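Local atomic coordinates of hypothetical protein (Streptococcus pneumoniae, PDB entry 2HIY), a protein that is of unknown function, a conserved bacterial member of the DUF1697 family built from two four-stranded antiparallel sheets with helices packed against them. Residues E30-L36 / K62-F66; G46-F50 / I177-L181; I74-S78 / R164-I168; R102-Y108 / L136-K142. The contacts are given in a common frame with arbitrary orientation. Residue numbers count along the deposited sequence, not the author numbering.

Interaction 1 (E30-L36 / K62-F66)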
loop_
_atom_site.group_PDB
_atom_site.type_symbol
_atom_site.label_atom_id
_atom_site.label_comp_id
_atom_site.label_asym_id
_atom_site.label_seq_id
_atom_site.Cartn_x
_atom_site.Cartn_y
_atom_site.Cartn_z
ATOM N N GLU D 30 -29.939 10.311 9.549
ATOM C CA GLU D 30 -30.331 11.251 8.498
ATOM C C GLU D 30 -31.449 10.705 7.597
ATOM O O GLU D 30 -32.399 11.422 7.264
ATOM C CB GLU D 30 -29.101 11.578 7.666
ATOM C CG GLU D 30 -28.100 12.425 8.436
ATOM C CD GLU D 30 -26.667 12.289 7.975
ATOM O OE1 GLU D 30 -26.364 11.587 6.978
ATOM O OE2 GLU D 30 -25.819 12.904 8.668
ATOM N N LEU D 31 -31.357 9.429 7.227
ATOM C CA LEU D 31 -32.430 8.836 6.406
ATOM C C LEU D 31 -33.724 8.682 7.194
ATOM O O LEU D 31 -34.814 8.764 6.635
ATOM C CB LEU D 31 -31.994 7.482 5.835
ATOM C CG LEU D 31 -30.840 7.587 4.829
ATOM C CD1 LEU D 31 -30.423 6.176 4.387
ATOM C CD2 LEU D 31 -31.228 8.447 3.618
ATOM N N THR D 32 -33.626 8.476 8.500
ATOM C CA THR D 32 -34.809 8.430 9.362
ATOM C C THR D 32 -35.451 9.817 9.361
ATOM O O THR D 32 -36.681 9.949 9.218
ATOM C CB THR D 32 -34.439 7.955 10.794
ATOM O OG1 THR D 32 -33.868 6.648 10.724
ATOM C CG2 THR D 32 -35.672 7.863 11.690
ATOM N N ASN D 33 -34.634 10.859 9.499
ATOM C CA ASN D 33 -35.167 12.227 9.432
ATOM C C ASN D 33 -35.785 12.537 8.073
ATOM O O ASN D 33 -36.755 13.310 7.997
ATOM C CB ASN D 33 -34.045 13.216 9.727
ATOM C CG ASN D 33 -33.640 13.209 11.189
ATOM O OD1 ASN D 33 -34.355 12.676 12.045
ATOM N ND2 ASN D 33 -32.481 13.820 11.485
ATOM N N LEU D 34 -35.222 11.967 7.011
ATOM C CA LEU D 34 -35.741 12.112 5.646
ATOM C C LEU D 34 -37.121 11.470 5.503
ATOM O O LEU D 34 -37.852 11.773 4.543
ATOM C CB LEU D 34 -34.747 11.531 4.634
ATOM C CG LEU D 34 -34.975 11.736 3.129
ATOM C CD1 LEU D 34 -34.899 13.219 2.731
ATOM C CD2 LEU D 34 -33.987 10.917 2.340
ATOM N N GLY D 35 -37.485 10.582 6.423
ATOM C CA GLY D 35 -38.795 9.938 6.401
ATOM C C GLY D 35 -38.796 8.443 6.072
ATOM O O GLY D 35 -39.866 7.836 5.915
ATOM N N LEU D 36 -37.616 7.845 5.975
ATOM C CA LEU D 36 -37.535 6.402 5.714
ATOM C C LEU D 36 -37.611 5.706 7.046
ATOM O O LEU D 36 -37.190 6.255 8.074
ATOM C CB LEU D 36 -36.235 6.081 5.006
ATOM C CG LEU D 36 -35.969 6.906 3.739
ATOM C CD1 LEU D 36 -34.758 6.388 2.989
ATOM C CD2 LEU D 36 -37.200 6.959 2.833
ATOM N N LYS D 62 -36.120 11.789 -3.795
ATOM C CA LYS D 62 -35.722 12.242 -2.476
ATOM C C LYS D 62 -34.291 11.839 -2.174
ATOM O O LYS D 62 -33.529 12.605 -1.578
ATOM C CB LYS D 62 -36.630 11.660 -1.394
ATOM C CG LYS D 62 -37.944 12.404 -1.263
ATOM C CD LYS D 62 -38.865 11.717 -0.256
ATOM C CE LYS D 62 -38.290 11.792 1.160
ATOM N NZ LYS D 62 -39.311 11.553 2.222
ATOM N N LEU D 63 -33.923 10.617 -2.566
ATOM C CA LEU D 63 -32.555 10.152 -2.307
ATOM C C LEU D 63 -31.536 10.894 -3.149
ATOM O O LEU D 63 -30.466 11.235 -2.681
ATOM C CB LEU D 63 -32.434 8.641 -2.486
ATOM C CG LEU D 63 -33.089 7.831 -1.373
ATOM C CD1 LEU D 63 -33.296 6.392 -1.822
ATOM C CD2 LEU D 63 -32.264 7.883 -0.110
ATOM N N GLU D 64 -31.863 11.141 -4.417
ATOM C CA GLU D 64 -30.973 11.940 -5.263
ATOM C C GLU D 64 -30.741 13.320 -4.664
ATOM O O GLU D 64 -29.598 13.791 -4.587
ATOM C CB GLU D 64 -31.543 12.062 -6.674
ATOM C CG GLU D 64 -31.379 10.791 -7.460
ATOM C CD GLU D 64 -32.134 10.770 -8.777
ATOM O OE1 GLU D 64 -33.026 11.625 -8.986
ATOM O OE2 GLU D 64 -31.835 9.854 -9.591
ATOM N N THR D 65 -31.804 13.976 -4.225
ATOM C CA THR D 65 -31.669 15.290 -3.607
ATOM C C THR D 65 -30.881 15.196 -2.301
ATOM O O THR D 65 -30.016 16.028 -2.009
ATOM C CB THR D 65 -33.055 15.907 -3.376
ATOM O OG1 THR D 65 -33.686 16.059 -4.658
ATOM C CG2 THR D 65 -32.964 17.267 -2.655
ATOM N N PHE D 66 -31.159 14.160 -1.520
ATOM C CA PHE D 66 -30.438 13.961 -0.259
ATOM C C PHE D 66 -28.929 13.806 -0.457
ATOM O O PHE D 66 -28.121 14.478 0.197
ATOM C CB PHE D 66 -31.002 12.747 0.491
ATOM C CG PHE D 66 -30.200 12.374 1.683
ATOM C CD1 PHE D 66 -30.356 13.083 2.864
ATOM C CD2 PHE D 66 -29.283 11.345 1.627
ATOM C CE1 PHE D 66 -29.578 12.764 3.987
ATOM C CE2 PHE D 66 -28.529 11.021 2.751
ATOM C CZ PHE D 66 -28.682 11.735 3.928
#
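Glu30 opens the first segment, in the last turns of helix 24-34. Its CB lies 3.8 Å from CZ of Phe66, so the aliphatic part of the side chain borders the ring. Its OE1 is hydrogen-bonded to the hydroxyl of Tyr71. Leu31 puts a methyl over one face of the same ring. Its CD2 is 4.1 Å from the Phe66 centroid and 22° off the ring normal, a CH-pi contact. The same CD2 is 3.9 Å from CD2 of Leu63. Leu34 is the best covered residue of 30-36. Its CD2 is 4.0 Å from CB of Phe66 and 4.3 Å from CD2 of Leu63. NZ of Lys62 donates a hydrogen bond to Leu34 O at 2.8 Å. Gly35 then ends the helix in a Schellman motif, with a positive phi. Its N bonds to Thr32 O, and Leu36 N bonds to Leu31 O at 3.0 Å. Leu36 adds its CD1, 4.2 Å from CD2 of Leu63. Leu31 also touches Ile48, and Leu36 touches Phe50, both of strand 47-52. In this ferredoxin-like half of the chain, helices 24-34 and 56-70 lie on one face of the sheet. The short axes approach to 11.7 Å at 132°. Leucine and phenylalanine packing makes up most of the contact, while the ammonium of Lys62 satisfies the Leu34 carbonyl and suits the negative end of the helix dipole.

Interaction 2 (G46-F50 / I177-L181)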
loop_
_atom_site.group_PDB
_atom_site.type_symbol
_atom_site.label_atom_id
_atom_site.label_comp_id
_atom_site.label_asym_id
_atom_site.label_seq_id
_atom_site.Cartn_x
_atom_site.Cartn_y
_atom_site.Cartn_z
ATOM N N GLY D 46 -21.747 0.530 2.114
ATOM C CA GLY D 46 -22.911 1.218 1.575
ATOM C C GLY D 46 -24.043 0.269 1.232
ATOM O O GLY D 46 -24.444 0.160 0.066
ATOM N N ASN D 47 -24.599 -0.379 2.261
ATOM C CA ASN D 47 -25.698 -1.326 2.117
ATOM C C ASN D 47 -26.706 -0.924 3.164
ATOM O O ASN D 47 -26.496 -1.198 4.367
ATOM C CB ASN D 47 -25.219 -2.763 2.384
ATOM C CG ASN D 47 -24.052 -3.139 1.519
ATOM O OD1 ASN D 47 -24.206 -3.264 0.302
ATOM N ND2 ASN D 47 -22.873 -3.272 2.113
ATOM N N ILE D 48 -27.752 -0.235 2.723
ATOM C CA ILE D 48 -28.776 0.328 3.595
ATOM C C ILE D 48 -30.101 -0.331 3.306
ATOM O O ILE D 48 -30.412 -0.632 2.142
ATOM C CB ILE D 48 -28.905 1.877 3.362
ATOM C CG1 ILE D 48 -27.676 2.574 3.925
ATOM C CG2 ILE D 48 -30.174 2.455 4.024
ATOM C CD1 ILE D 48 -27.758 2.824 5.462
ATOM N N PHE D 49 -30.897 -0.560 4.350
ATOM C CA PHE D 49 -32.200 -1.142 4.206
ATOM C C PHE D 49 -33.198 -0.271 4.931
ATOM O O PHE D 49 -32.904 0.252 6.019
ATOM C CB PHE D 49 -32.207 -2.581 4.768
ATOM C CG PHE D 49 -31.125 -3.413 4.181
ATOM C CD1 PHE D 49 -31.338 -4.142 3.000
ATOM C CD2 PHE D 49 -29.839 -3.333 4.699
ATOM C CE1 PHE D 49 -30.282 -4.848 2.403
ATOM C CE2 PHE D 49 -28.772 -4.020 4.110
ATOM C CZ PHE D 49 -29.005 -4.779 2.936
ATOM N N PHE D 50 -34.356 -0.099 4.318
ATOM C CA PHE D 50 -35.381 0.735 4.938
ATOM C C PHE D 50 -36.751 0.304 4.447
ATOM O O PHE D 50 -36.855 -0.414 3.444
ATOM C CB PHE D 50 -35.132 2.225 4.649
ATOM C CG PHE D 50 -35.314 2.609 3.209
ATOM C CD1 PHE D 50 -36.565 2.996 2.706
ATOM C CD2 PHE D 50 -34.214 2.628 2.350
ATOM C CE1 PHE D 50 -36.738 3.349 1.357
ATOM C CE2 PHE D 50 -34.382 2.979 1.013
ATOM C CZ PHE D 50 -35.639 3.360 0.513
ATOM N N ILE D 177 -27.618 -9.290 1.436
ATOM C CA ILE D 177 -28.641 -8.338 1.005
ATOM C C ILE D 177 -30.022 -8.994 1.006
ATOM O O ILE D 177 -30.968 -8.436 1.534
ATOM C CB ILE D 177 -28.280 -7.685 -0.366
ATOM C CG1 ILE D 177 -27.115 -6.714 -0.175
ATOM C CG2 ILE D 177 -29.495 -6.971 -1.015
ATOM C CD1 ILE D 177 -26.301 -6.425 -1.447
ATOM N N GLY D 178 -30.140 -10.190 0.457
ATOM C CA GLY D 178 -31.420 -10.863 0.457
ATOM C C GLY D 178 -31.886 -11.173 1.875
ATOM O O GLY D 178 -33.059 -11.028 2.183
ATOM N N GLN D 179 -30.959 -11.565 2.745
ATOM C CA GLN D 179 -31.313 -11.902 4.132
ATOM C C GLN D 179 -31.776 -10.644 4.866
ATOM O O GLN D 179 -32.751 -10.664 5.639
ATOM C CB GLN D 179 -30.116 -12.530 4.828
ATOM C CG GLN D 179 -29.858 -13.961 4.352
ATOM C CD GLN D 179 -28.464 -14.481 4.686
ATOM O OE1 GLN D 179 -27.740 -13.903 5.509
ATOM N NE2 GLN D 179 -28.082 -15.585 4.048
HETATM N N MSE D 180 -31.089 -9.531 4.628
HETATM C CA MSE D 180 -31.448 -8.273 5.299
HETATM C C MSE D 180 -32.789 -7.737 4.816
HETATM O O MSE D 180 -33.497 -7.066 5.586
HETATM C CB MSE D 180 -30.356 -7.218 5.121
HETATM C CG MSE D 180 -29.038 -7.500 5.849
HETATM SE SE MSE D 180 -29.168 -7.243 7.753
HETATM C CE MSE D 180 -29.092 -5.292 7.740
ATOM N N LEU D 181 -33.141 -7.998 3.558
ATOM C CA LEU D 181 -34.434 -7.606 2.990
ATOM C C LEU D 181 -35.603 -8.413 3.543
ATOM O O LEU D 181 -36.710 -7.900 3.645
ATOM C CB LEU D 181 -34.414 -7.746 1.463
ATOM C CG LEU D 181 -33.754 -6.624 0.668
ATOM C CD1 LEU D 181 -33.601 -7.048 -0.775
ATOM C CD2 LEU D 181 -34.600 -5.349 0.748
#
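This contact belongs to the buried layer between the sheet that holds strand 47-52 and the C-terminal helix 171-182. Phe49 is its centre. The CA-to-CB bond of Phe49 points at the helix, and three helix residues meet the ring. CB of Met180, a selenomethionine, sits over one face of the ring. It is 3.5 Å from the Phe49 centroid and 11° off the normal, a close CH-pi contact. The selenium atom SE lies 5.3 Å from the same centroid in an oblique position, which gives a Met-aromatic contact. CD2 of Leu181 is at the ring edge, 4.1 Å from CD1 of Phe49. CG2 of Ile177 is 4.1 Å from CE1 of Phe49. The arrangement is a helix laid along a strand of an antiparallel sheet. The short axes are 9.4 Å apart and only 21° from parallel, so the helix runs nearly with the strand. Side chains alternate: Asn47 and Phe49 point to helix 171-182, while Ile48 and Phe50 point away, and Ile48 meets Leu27 and Leu31 of helix 24-34. The sheet is therefore covered by helices on both faces. Ile177 and Leu181 also touch Phe85 of helix 82-89. At the start of the strand, CD1 of Ile177 is 4.2 Å from OD1 of Asn47. That oxygen accepts a hydrogen bond from Arg169 NE, and Asn47 ND2 is hydrogen-bonded to Ser45 OG.

Interaction 3 (I74-S78 / R164-I168)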
loop_
_atom_site.group_PDB
_atom_site.type_symbol
_atom_site.label_atom_id
_atom_site.label_comp_id
_atom_site.label_asym_id
_atom_site.label_seq_id
_atom_site.Cartn_x
_atom_site.Cartn_y
_atom_site.Cartn_z
ATOM N N ILE D 74 -21.645 10.521 -3.710
ATOM C CA ILE D 74 -22.553 9.401 -4.038
ATOM C C ILE D 74 -23.367 9.846 -5.252
ATOM O O ILE D 74 -24.333 10.606 -5.124
ATOM C CB ILE D 74 -23.450 9.022 -2.834
ATOM C CG1 ILE D 74 -22.559 8.526 -1.665
ATOM C CG2 ILE D 74 -24.495 7.959 -3.255
ATOM C CD1 ILE D 74 -23.303 8.144 -0.364
ATOM N N GLN D 75 -22.928 9.427 -6.430
ATOM C CA GLN D 75 -23.456 9.926 -7.691
ATOM C C GLN D 75 -24.246 8.897 -8.489
ATOM O O GLN D 75 -24.714 9.184 -9.598
ATOM C CB GLN D 75 -22.301 10.509 -8.529
ATOM C CG GLN D 75 -21.791 11.818 -7.921
ATOM C CD GLN D 75 -20.538 12.359 -8.546
ATOM O OE1 GLN D 75 -20.164 11.982 -9.655
ATOM N NE2 GLN D 75 -19.878 13.272 -7.836
ATOM N N SER D 76 -24.382 7.705 -7.917
ATOM C CA SER D 76 -25.280 6.681 -8.428
ATOM C C SER D 76 -25.699 5.839 -7.243
ATOM O O SER D 76 -25.013 5.807 -6.206
ATOM C CB SER D 76 -24.549 5.777 -9.449
ATOM O OG SER D 76 -23.583 4.915 -8.817
ATOM N N PHE D 77 -26.835 5.162 -7.360
ATOM C CA PHE D 77 -27.191 4.189 -6.345
ATOM C C PHE D 77 -28.134 3.165 -6.936
ATOM O O PHE D 77 -28.850 3.461 -7.903
ATOM C CB PHE D 77 -27.801 4.862 -5.090
ATOM C CG PHE D 77 -29.029 5.702 -5.362
ATOM C CD1 PHE D 77 -30.318 5.168 -5.354
ATOM C CD2 PHE D 77 -28.901 7.073 -5.509
ATOM C CE1 PHE D 77 -31.445 5.976 -5.573
ATOM C CE2 PHE D 77 -30.031 7.886 -5.716
ATOM C CZ PHE D 77 -31.299 7.334 -5.753
ATOM N N SER D 78 -28.148 1.981 -6.324
ATOM C CA SER D 78 -29.112 0.952 -6.646
ATOM C C SER D 78 -30.209 0.977 -5.580
ATOM O O SER D 78 -29.916 1.153 -4.393
ATOM C CB SER D 78 -28.453 -0.417 -6.615
ATOM O OG SER D 78 -27.291 -0.430 -7.437
ATOM N N ARG D 164 -18.837 3.414 -12.908
ATOM C CA ARG D 164 -19.238 4.161 -11.711
ATOM C C ARG D 164 -20.749 4.169 -11.538
ATOM O O ARG D 164 -21.268 4.808 -10.609
ATOM C CB ARG D 164 -18.693 5.584 -11.764
ATOM C CG ARG D 164 -17.159 5.637 -11.610
ATOM C CD ARG D 164 -16.573 7.057 -11.832
ATOM N NE ARG D 164 -17.382 8.115 -11.236
ATOM C CZ ARG D 164 -17.254 8.555 -9.993
ATOM N NH1 ARG D 164 -16.317 8.051 -9.194
ATOM N NH2 ARG D 164 -18.071 9.517 -9.556
ATOM N N HIS D 165 -21.465 3.467 -12.423
ATOM C CA HIS D 165 -22.934 3.424 -12.420
ATOM C C HIS D 165 -23.444 2.016 -12.224
ATOM O O HIS D 165 -24.588 1.709 -12.597
ATOM C CB HIS D 165 -23.467 4.073 -13.685
ATOM C CG HIS D 165 -23.067 5.498 -13.773
ATOM N ND1 HIS D 165 -21.941 5.923 -14.442
ATOM C CD2 HIS D 165 -23.590 6.580 -13.164
ATOM C CE1 HIS D 165 -21.814 7.229 -14.273
ATOM N NE2 HIS D 165 -22.806 7.653 -13.516
ATOM N N ILE D 166 -22.596 1.156 -11.677
ATOM C CA ILE D 166 -23.041 -0.142 -11.182
ATOM C C ILE D 166 -22.539 -0.289 -9.768
ATOM O O ILE D 166 -21.566 0.379 -9.394
ATOM C CB ILE D 166 -22.537 -1.323 -12.030
ATOM C CG1 ILE D 166 -21.025 -1.250 -12.188
ATOM C CG2 ILE D 166 -23.285 -1.384 -13.356
ATOM C CD1 ILE D 166 -20.373 -2.471 -12.766
ATOM N N THR D 167 -23.174 -1.158 -9.004
ATOM C CA THR D 167 -22.754 -1.373 -7.639
ATOM C C THR D 167 -22.355 -2.838 -7.519
ATOM O O THR D 167 -23.203 -3.721 -7.587
ATOM C CB THR D 167 -23.907 -1.056 -6.668
ATOM O OG1 THR D 167 -24.513 0.202 -7.053
ATOM C CG2 THR D 167 -23.386 -0.996 -5.270
ATOM N N ILE D 168 -21.069 -3.079 -7.321
ATOM C CA ILE D 168 -20.569 -4.450 -7.376
ATOM C C ILE D 168 -20.555 -5.023 -5.974
ATOM O O ILE D 168 -20.034 -4.404 -5.033
ATOM C CB ILE D 168 -19.171 -4.484 -7.961
ATOM C CG1 ILE D 168 -19.200 -3.901 -9.372
ATOM C CG2 ILE D 168 -18.631 -5.945 -7.934
ATOM C CD1 ILE D 168 -17.821 -3.854 -10.073
HETATM O O HOH W 1 -23.887 2.868 -6.662
#
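OG of Ser76 donates a hydrogen bond to Arg164 O at 2.9 Å and accepts one from water 1 at 3.0 Å. The same water is hydrogen-bonded to OG1 of Thr167 at 2.8 Å, so it bridges the two segments. These bonds span the junction between the two antiparallel sheets of the chain. The 74-78 segment leads into edge strand 78-81 of one sheet, and 164-168 enters edge strand 166-170 of the other. Ser78 OG and Thr167 OG1 lie 2.9 Å apart, and Ser78 OG is also hydrogen-bonded to Tyr108 O. At the outer end the link loosens. NH2 of Arg164 makes a weak hydrogen bond to OE1 of Gln75, 3.2 Å long with an N-H...O angle of 124°, while NE2 of Gln75 is bonded to Pro72 O. Arg164 also packs on Asn33 of a second subunit. Phe77 points away from 164-168 and packs against helix 56-70. Packing across the segments is slight: CB of Ser76 sits 3.9 Å from CD2 of His165.

Interaction 4 (R102-Y108 / L136-K142)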
loop_
_atom_site.group_PDB
_atom_site.type_symbol
_atom_site.label_atom_id
_atom_site.label_comp_id
_atom_site.label_asym_id
_atom_site.label_seq_id
_atom_site.Cartn_x
_atom_site.Cartn_y
_atom_site.Cartn_z
ATOM N N ARG D 102 -14.300 -16.837 -7.887
ATOM C CA ARG D 102 -14.877 -15.520 -7.560
ATOM C C ARG D 102 -16.253 -15.400 -8.201
ATOM O O ARG D 102 -16.423 -15.751 -9.382
ATOM C CB ARG D 102 -13.975 -14.392 -8.054
ATOM C CG ARG D 102 -12.606 -14.470 -7.396
ATOM C CD ARG D 102 -11.903 -13.202 -7.483
ATOM N NE ARG D 102 -10.486 -13.368 -7.187
ATOM C CZ ARG D 102 -9.648 -12.343 -7.168
ATOM N NH1 ARG D 102 -10.119 -11.114 -7.376
ATOM N NH2 ARG D 102 -8.369 -12.535 -6.917
ATOM N N LYS D 103 -17.215 -14.874 -7.470
ATOM C CA LYS D 103 -18.557 -14.621 -7.985
ATOM C C LYS D 103 -18.989 -13.244 -7.557
ATOM O O LYS D 103 -18.957 -12.959 -6.367
ATOM C CB LYS D 103 -19.538 -15.659 -7.495
ATOM C CG LYS D 103 -19.246 -17.078 -8.023
ATOM C CD LYS D 103 -20.241 -18.113 -7.522
ATOM C CE LYS D 103 -20.062 -18.366 -6.019
ATOM N NZ LYS D 103 -20.855 -19.538 -5.531
ATOM N N ASP D 104 -19.365 -12.416 -8.500
ATOM C CA ASP D 104 -19.807 -11.057 -8.227
ATOM C C ASP D 104 -21.141 -10.775 -8.872
ATOM O O ASP D 104 -21.454 -11.338 -9.927
ATOM C CB ASP D 104 -18.758 -10.085 -8.733
ATOM C CG ASP D 104 -17.427 -10.308 -8.032
ATOM O OD1 ASP D 104 -17.354 -10.063 -6.805
ATOM O OD2 ASP D 104 -16.460 -10.794 -8.668
ATOM N N PHE D 105 -21.916 -9.886 -8.240
ATOM C CA PHE D 105 -23.136 -9.407 -8.862
ATOM C C PHE D 105 -22.934 -7.916 -9.108
ATOM O O PHE D 105 -22.586 -7.188 -8.178
ATOM C CB PHE D 105 -24.350 -9.628 -7.971
ATOM C CG PHE D 105 -25.657 -9.482 -8.710
ATOM C CD1 PHE D 105 -26.101 -10.498 -9.528
ATOM C CD2 PHE D 105 -26.410 -8.321 -8.624
ATOM C CE1 PHE D 105 -27.294 -10.389 -10.208
ATOM C CE2 PHE D 105 -27.597 -8.206 -9.280
ATOM C CZ PHE D 105 -28.044 -9.244 -10.094
ATOM N N LEU D 106 -23.179 -7.490 -10.332
ATOM C CA LEU D 106 -23.065 -6.078 -10.706
ATOM C C LEU D 106 -24.478 -5.496 -10.714
ATOM O O LEU D 106 -25.218 -5.688 -11.680
ATOM C CB LEU D 106 -22.433 -5.945 -12.103
ATOM C CG LEU D 106 -20.942 -6.305 -12.231
ATOM C CD1 LEU D 106 -20.707 -7.800 -11.979
ATOM C CD2 LEU D 106 -20.464 -5.986 -13.639
ATOM N N PHE D 107 -24.859 -4.827 -9.622
ATOM C CA PHE D 107 -26.220 -4.298 -9.520
ATOM C C PHE D 107 -26.379 -3.060 -10.387
ATOM O O PHE D 107 -25.566 -2.120 -10.329
ATOM C CB PHE D 107 -26.534 -3.865 -8.098
ATOM C CG PHE D 107 -26.826 -4.994 -7.141
ATOM C CD1 PHE D 107 -28.125 -5.493 -6.997
ATOM C CD2 PHE D 107 -25.821 -5.521 -6.289
ATOM C CE1 PHE D 107 -28.415 -6.528 -6.060
ATOM C CE2 PHE D 107 -26.111 -6.531 -5.357
ATOM C CZ PHE D 107 -27.404 -7.027 -5.260
ATOM N N TYR D 108 -27.435 -3.042 -11.197
ATOM C CA TYR D 108 -27.772 -1.846 -11.935
ATOM C C TYR D 108 -28.149 -0.722 -10.979
ATOM O O TYR D 108 -28.578 -0.958 -9.869
ATOM C CB TYR D 108 -28.922 -2.143 -12.889
ATOM C CG TYR D 108 -28.624 -3.216 -13.933
ATOM C CD1 TYR D 108 -27.367 -3.316 -14.546
ATOM C CD2 TYR D 108 -29.643 -4.092 -14.349
ATOM C CE1 TYR D 108 -27.124 -4.313 -15.541
ATOM C CE2 TYR D 108 -29.406 -5.062 -15.326
ATOM C CZ TYR D 108 -28.171 -5.143 -15.918
ATOM O OH TYR D 108 -27.979 -6.104 -16.912
ATOM N N LEU D 136 -31.910 -7.484 -12.114
ATOM C CA LEU D 136 -31.380 -6.413 -11.278
ATOM C C LEU D 136 -29.916 -6.118 -11.543
ATOM O O LEU D 136 -29.368 -5.196 -10.991
ATOM C CB LEU D 136 -31.506 -6.772 -9.807
ATOM C CG LEU D 136 -32.949 -6.876 -9.291
ATOM C CD1 LEU D 136 -32.963 -7.471 -7.870
ATOM C CD2 LEU D 136 -33.605 -5.499 -9.330
ATOM N N GLY D 137 -29.283 -6.940 -12.365
ATOM C CA GLY D 137 -27.870 -6.764 -12.594
ATOM C C GLY D 137 -27.301 -7.990 -13.265
ATOM O O GLY D 137 -28.029 -8.842 -13.765
ATOM N N ILE D 138 -25.974 -8.057 -13.222
ATOM C CA ILE D 138 -25.232 -9.093 -13.968
ATOM C C ILE D 138 -24.575 -10.050 -12.987
ATOM O O ILE D 138 -23.826 -9.615 -12.102
ATOM C CB ILE D 138 -24.116 -8.465 -14.840
ATOM C CG1 ILE D 138 -24.714 -7.375 -15.727
ATOM C CG2 ILE D 138 -23.430 -9.545 -15.699
ATOM C CD1 ILE D 138 -23.677 -6.589 -16.524
ATOM N N PHE D 139 -24.873 -11.353 -13.092
ATOM C CA PHE D 139 -24.098 -12.363 -12.388
ATOM C C PHE D 139 -22.809 -12.611 -13.158
ATOM O O PHE D 139 -22.868 -12.828 -14.367
ATOM C CB PHE D 139 -24.852 -13.705 -12.370
ATOM C CG PHE D 139 -26.247 -13.661 -11.774
ATOM C CD1 PHE D 139 -26.424 -13.920 -10.419
ATOM C CD2 PHE D 139 -27.385 -13.430 -12.574
ATOM C CE1 PHE D 139 -27.709 -13.934 -9.857
ATOM C CE2 PHE D 139 -28.652 -13.427 -12.022
ATOM C CZ PHE D 139 -28.813 -13.704 -10.655
ATOM N N TRP D 140 -21.658 -12.636 -12.493
ATOM C CA TRP D 140 -20.403 -12.800 -13.239
ATOM C C TRP D 140 -19.445 -13.621 -12.427
ATOM O O TRP D 140 -18.978 -13.207 -11.338
ATOM C CB TRP D 140 -19.838 -11.430 -13.577
ATOM C CG TRP D 140 -18.841 -11.360 -14.673
ATOM C CD1 TRP D 140 -17.928 -12.307 -15.092
ATOM C CD2 TRP D 140 -18.653 -10.231 -15.525
ATOM N NE1 TRP D 140 -17.176 -11.833 -16.162
ATOM C CE2 TRP D 140 -17.613 -10.554 -16.443
ATOM C CE3 TRP D 140 -19.263 -8.966 -15.610
ATOM C CZ2 TRP D 140 -17.174 -9.648 -17.430
ATOM C CZ3 TRP D 140 -18.828 -8.067 -16.589
ATOM C CH2 TRP D 140 -17.795 -8.424 -17.486
ATOM N N GLY D 141 -19.178 -14.839 -12.905
ATOM C CA GLY D 141 -18.350 -15.808 -12.185
ATOM C C GLY D 141 -17.029 -15.950 -12.907
ATOM O O GLY D 141 -16.975 -15.944 -14.138
ATOM N N LYS D 142 -15.967 -16.058 -12.121
ATOM C CA LYS D 142 -14.642 -16.319 -12.659
ATOM C C LYS D 142 -14.161 -17.642 -12.056
ATOM O O LYS D 142 -14.155 -17.824 -10.837
ATOM C CB LYS D 142 -13.687 -15.154 -12.298
ATOM C CG LYS D 142 -13.902 -13.837 -13.090
ATOM C CD LYS D 142 -15.171 -13.059 -12.771
ATOM C CE LYS D 142 -15.292 -12.662 -11.329
ATOM N NZ LYS D 142 -16.453 -11.717 -11.153
HETATM O O HOH W 2 -30.133 -3.226 -9.137
#
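The two strands run antiparallel, at 169° and 4.5 Å between the short axes. Arg102-Lys142, Asp104-Trp140 and Leu106-Ile138 are hydrogen-bonded pairs, each with two backbone bonds, such as Lys142 N to Arg102 O at 2.8 Å and Arg102 N to Lys142 O at 3.1 Å. Lys103-Gly141, Phe105-Phe139 and Phe107-Gly137 are the non-hydrogen-bonded pairs between and beyond them. Tyr108 N bonds to Leu136 O at 2.9 Å, and water 2 donates to both Tyr108 O and Leu136 O. Gly137 CA lies over the Tyr108 ring, 3.5 Å from its centroid. A CB on Gly137 would clash with Leu106 O. On one face, the edge of Phe105 meets the face of Phe139, with centroids 4.7 Å apart and planes at 74°. On the other face, CD2 of Leu106 packs 3.8 Å from CE3 of Trp140. There too, NZ of Lys142 forms a salt bridge with OD2 of Asp104 at 2.7 Å and makes a cation-pi contact with Tyr153. Arg102 pairs instead with Glu145. The ladder joins the central strands of a ferredoxin-like unit, ordered 129-133, 137-142, 102-108, 166-170, a topology that the first half of the chain repeats.

From the N terminus, 30-36 comes first. It meets 62-66 in interaction 1, a short loop that contains strand 47-52. Interaction 2 opens inside that loop, at 46-50, and closes at 177-181 in the last helix, so interactions 1 and 2 cross. They touch at strand 47-52. Interaction 3 follows interaction 1 in series. It opens at 74-78 and closes at 164-168, nested within interaction 2. Interaction 4 opens at 102-108 and closes at 136-142, nested within interaction 3. Interaction 2 sets helix 171-182 against the first sheet, and its Ile177 touches Phe107 of interaction 4. Interaction 3 joins the entry to strand 78-81 with strand 166-170 of the second sheet. Interactions 1 and 4 lie on opposite sides of the chain's centre.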